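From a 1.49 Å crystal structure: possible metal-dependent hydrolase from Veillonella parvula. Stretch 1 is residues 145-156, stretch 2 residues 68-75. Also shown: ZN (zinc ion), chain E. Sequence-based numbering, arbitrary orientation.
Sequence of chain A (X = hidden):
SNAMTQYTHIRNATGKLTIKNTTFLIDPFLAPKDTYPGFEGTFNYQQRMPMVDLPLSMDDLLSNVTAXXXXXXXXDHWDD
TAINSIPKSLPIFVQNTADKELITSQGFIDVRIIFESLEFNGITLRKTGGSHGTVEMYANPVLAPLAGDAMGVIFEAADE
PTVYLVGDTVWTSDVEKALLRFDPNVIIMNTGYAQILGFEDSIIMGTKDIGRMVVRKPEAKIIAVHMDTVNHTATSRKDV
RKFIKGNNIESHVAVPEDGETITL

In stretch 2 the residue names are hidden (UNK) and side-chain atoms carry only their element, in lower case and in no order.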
# COMPACT_ATOMS: atom_id res chain seq x y z
N PRO A 145 6.65 -14.16 2.74
CA PRO A 145 5.41 -14.78 2.27
C PRO A 145 4.48 -15.17 3.42
O PRO A 145 3.27 -15.26 3.24
CB PRO A 145 5.90 -16.03 1.52
CG PRO A 145 7.24 -16.32 2.11
CD PRO A 145 7.84 -14.98 2.46
N LEU A 146 5.06 -15.38 4.60
CA LEU A 146 4.26 -15.68 5.78
C LEU A 146 3.51 -14.46 6.29
O LEU A 146 2.45 -14.57 6.91
CB LEU A 146 5.13 -16.27 6.89
CG LEU A 146 5.73 -17.64 6.55
CD1 LEU A 146 6.77 -18.05 7.58
CD2 LEU A 146 4.63 -18.68 6.43
N ALA A 147 4.05 -13.28 6.03
CA ALA A 147 3.42 -12.03 6.45
C ALA A 147 2.28 -11.64 5.51
O ALA A 147 1.16 -11.36 5.95
CB ALA A 147 4.45 -10.91 6.53
N GLY A 148 2.58 -11.60 4.21
CA GLY A 148 1.58 -11.34 3.18
C GLY A 148 0.94 -9.97 3.23
O GLY A 148 1.52 -9.02 3.76
N ASP A 149 -0.26 -9.86 2.64
CA ASP A 149 -1.04 -8.62 2.62
C ASP A 149 -2.12 -8.68 3.69
O ASP A 149 -2.65 -9.75 3.99
CB ASP A 149 -1.73 -8.42 1.27
CG ASP A 149 -0.77 -8.03 0.15
OD1 ASP A 149 0.38 -7.63 0.44
OD2 ASP A 149 -1.19 -8.12 -1.02
N ALA A 150 -2.43 -7.52 4.26
CA ALA A 150 -3.52 -7.45 5.23
C ALA A 150 -4.08 -6.03 5.27
O ALA A 150 -3.36 -5.08 5.58
CB ALA A 150 -3.05 -7.91 6.63
N MSE A 151 -5.36 -5.88 4.94
CA MSE A 151 -5.94 -4.55 4.83
C MSE A 151 -6.44 -4.04 6.18
O MSE A 151 -6.62 -4.81 7.13
CB MSE A 151 -7.12 -4.54 3.84
CG MSE A 151 -8.36 -5.26 4.34
SE MSE A 151 -9.85 -5.03 3.11
CE MSE A 151 -11.07 -6.33 3.93
N GLY A 152 -6.65 -2.73 6.24
CA GLY A 152 -7.53 -2.15 7.23
C GLY A 152 -8.81 -1.73 6.51
O GLY A 152 -8.91 -1.84 5.28
N VAL A 153 -9.79 -1.27 7.27
CA VAL A 153 -11.06 -0.84 6.70
C VAL A 153 -11.54 0.42 7.40
O VAL A 153 -11.52 0.51 8.64
CB VAL A 153 -12.15 -1.93 6.84
CG1 VAL A 153 -13.44 -1.49 6.15
CG2 VAL A 153 -11.65 -3.25 6.27
N ILE A 154 -11.94 1.41 6.61
CA ILE A 154 -12.64 2.59 7.11
C ILE A 154 -14.14 2.37 6.90
O ILE A 154 -14.57 2.02 5.81
CB ILE A 154 -12.17 3.86 6.34
CG1 ILE A 154 -10.80 4.32 6.87
CG2 ILE A 154 -13.20 4.97 6.45
CD1 ILE A 154 -10.87 5.03 8.22
N PHE A 155 -14.92 2.51 7.97
CA PHE A 155 -16.38 2.42 7.88
C PHE A 155 -16.97 3.82 8.04
O PHE A 155 -16.71 4.49 9.04
CB PHE A 155 -16.98 1.52 8.97
CG PHE A 155 -16.47 0.10 8.98
CD1 PHE A 155 -17.25 -0.93 8.47
CD2 PHE A 155 -15.24 -0.21 9.52
CE1 PHE A 155 -16.80 -2.24 8.50
CE2 PHE A 155 -14.78 -1.52 9.55
CZ PHE A 155 -15.56 -2.54 9.04
N GLU A 156 -17.76 4.26 7.07
CA GLU A 156 -18.43 5.56 7.12
C GLU A 156 -19.93 5.38 6.95
O GLU A 156 -20.37 4.52 6.20
CB GLU A 156 -17.92 6.48 6.02
CG GLU A 156 -16.46 6.85 6.15
CD GLU A 156 -15.96 7.64 4.96
OE1 GLU A 156 -16.55 7.52 3.87
OE2 GLU A 156 -14.98 8.39 5.12
N UNK A 68 -19.71 -10.30 7.24
CA UNK A 68 -18.41 -10.59 7.83
C UNK A 68 -17.35 -9.79 7.08
O UNK A 68 -17.43 -9.60 5.87
c UNK A 68 -16.82 -12.43 8.45
c UNK A 68 -18.09 -12.10 7.71
c UNK A 68 -19.24 -12.93 8.28
N UNK A 69 -16.37 -9.28 7.83
CA UNK A 69 -15.23 -8.58 7.23
C UNK A 69 -13.99 -9.37 7.61
O UNK A 69 -13.74 -9.61 8.78
c UNK A 69 -13.78 -6.51 7.30
c UNK A 69 -16.29 -6.31 7.36
c UNK A 69 -15.09 -7.15 7.78
N UNK A 70 -13.24 -9.80 6.60
CA UNK A 70 -12.04 -10.60 6.81
C UNK A 70 -10.87 -9.83 6.23
O UNK A 70 -10.71 -9.73 5.01
c UNK A 70 -13.47 -12.67 6.59
c UNK A 70 -10.98 -12.85 6.38
c UNK A 70 -12.19 -11.97 6.11
N UNK A 71 -10.04 -9.25 7.11
CA UNK A 71 -8.97 -8.38 6.64
C UNK A 71 -7.85 -9.14 5.95
O UNK A 71 -7.13 -8.58 5.10
o UNK A 71 -7.75 -8.36 8.75
c UNK A 71 -9.44 -6.65 8.41
c UNK A 71 -8.37 -7.52 7.77
N UNK A 72 -7.69 -10.40 6.32
CA UNK A 72 -6.73 -11.33 5.72
C UNK A 72 -6.99 -12.70 6.29
O UNK A 72 -7.74 -12.83 7.27
c UNK A 72 -4.78 -10.85 7.33
n UNK A 72 -5.42 -10.16 8.34
c UNK A 72 -3.67 -11.38 7.90
c UNK A 72 -5.26 -10.88 5.91
c UNK A 72 -4.73 -10.26 9.46
n UNK A 72 -3.67 -11.01 9.23
N UNK A 73 -6.38 -13.73 5.71
CA UNK A 73 -6.75 -15.09 6.08
C UNK A 73 -5.71 -15.82 6.92
O UNK A 73 -5.66 -17.05 6.92
c UNK A 73 -7.15 -15.92 4.85
o UNK A 73 -6.08 -15.94 3.91
c UNK A 73 -8.40 -15.33 4.21
N UNK A 74 -4.89 -15.07 7.65
CA UNK A 74 -4.09 -15.68 8.70
C UNK A 74 -5.03 -16.39 9.68
O UNK A 74 -6.15 -15.94 9.93
n UNK A 74 -0.20 -14.14 7.48
n UNK A 74 -1.18 -13.25 9.17
c UNK A 74 -3.26 -14.63 9.44
c UNK A 74 -1.36 -14.84 7.69
c UNK A 74 -1.98 -14.28 8.75
c UNK A 74 -0.12 -13.18 8.38
N UNK A 75 -4.55 -17.49 10.25
CA UNK A 75 -5.33 -18.33 11.17
C UNK A 75 -6.04 -17.53 12.26
O UNK A 75 -7.20 -17.82 12.59
c UNK A 75 -5.08 -20.34 12.81
c UNK A 75 -4.03 -21.26 13.43
c UNK A 75 -6.15 -21.15 12.13
c UNK A 75 -4.43 -19.39 11.80
ZN ZN E . -1.86 -11.45 10.49
O HOH W 1 -5.46 -6.79 8.75
O HOH W 2 0.66 -15.10 4.72
O HOH W 3 -2.13 -12.61 12.10

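Position 68 carries three side-chain carbons, one bonded to CA and bearing the other two. A fork at CB without a heteroatom is valine, Val 68, and it lies out of reach of stretch 1. Position 69 repeats the pattern, three carbons forked at CB, but here CB points toward stretch 1; one terminal carbon lies 4.0 Å from Val 153 CG2 and the other 4.2 Å from Phe 155 CZ. This is Val 69. Its CG2 sits at the edge of the phenylalanine ring, near the ring plane, while CG1 meets Val 153 CG2. Val 69 CG1 also lies 4.3 Å from Met 151 CE (a selenomethionine methyl). Position 70 has the same three carbons forked at CB, turned away, with no side-chain contact to stretch 1: Val 70. Its backbone makes the contact instead, O lying 3.6 Å from Met 151 CE.

Position 71 has two carbons and one oxygen, with CB bearing the oxygen and a methyl. That is threonine, Thr 71. Its CB lies 4.1 Å from Met 151 CG, and its OG1 accepts a hydrogen bond from water 1 (2.8 Å), which also donates to Met 151 O (2.8 Å), so one water joins the two stretches.

Position 72 shows a CB followed by a five-membered ring of three carbons and two nitrogens, the imidazole of histidine, His 72. Ala 150 CB lies 3.6 Å from the ring centroid, 17° off the normal, a CH-pi contact over one face. ND1 donates to Thr 71 OG1 (3.0 Å, 156°), leaving NE2 to bind ZN at 2.2 Å.

Position 73, again an oxygen and a methyl on CB, is Thr 73; it points away and makes no contact. Position 74 has a second five-membered ring with two nitrogens, one 2.7 Å from Leu 146 O and the other 2.3 Å from the zinc: His 74, with ND1 on ZN and NE2 donating weakly to Leu 146 O (129°). NE2 also donates to water 2 (3.0 Å), which in turn donates to Pro 145 O (3.0 Å). Position 75 has four carbons forked at the second, hence Leu 75, out of reach.

The stretches run nearly antiparallel, 166° apart. Where they draw close, Met 151 N donates to Thr 71 O (3.2 Å, 160°), fixing the backbones beside each other. Apolar packing around Val 69 holds one end; at the other, stretch 1 supports two zinc ligands, through the alanine methyl on His 72 and the carbonyl at His 74.

Stretch 2 (68-75) VVVTHTHL
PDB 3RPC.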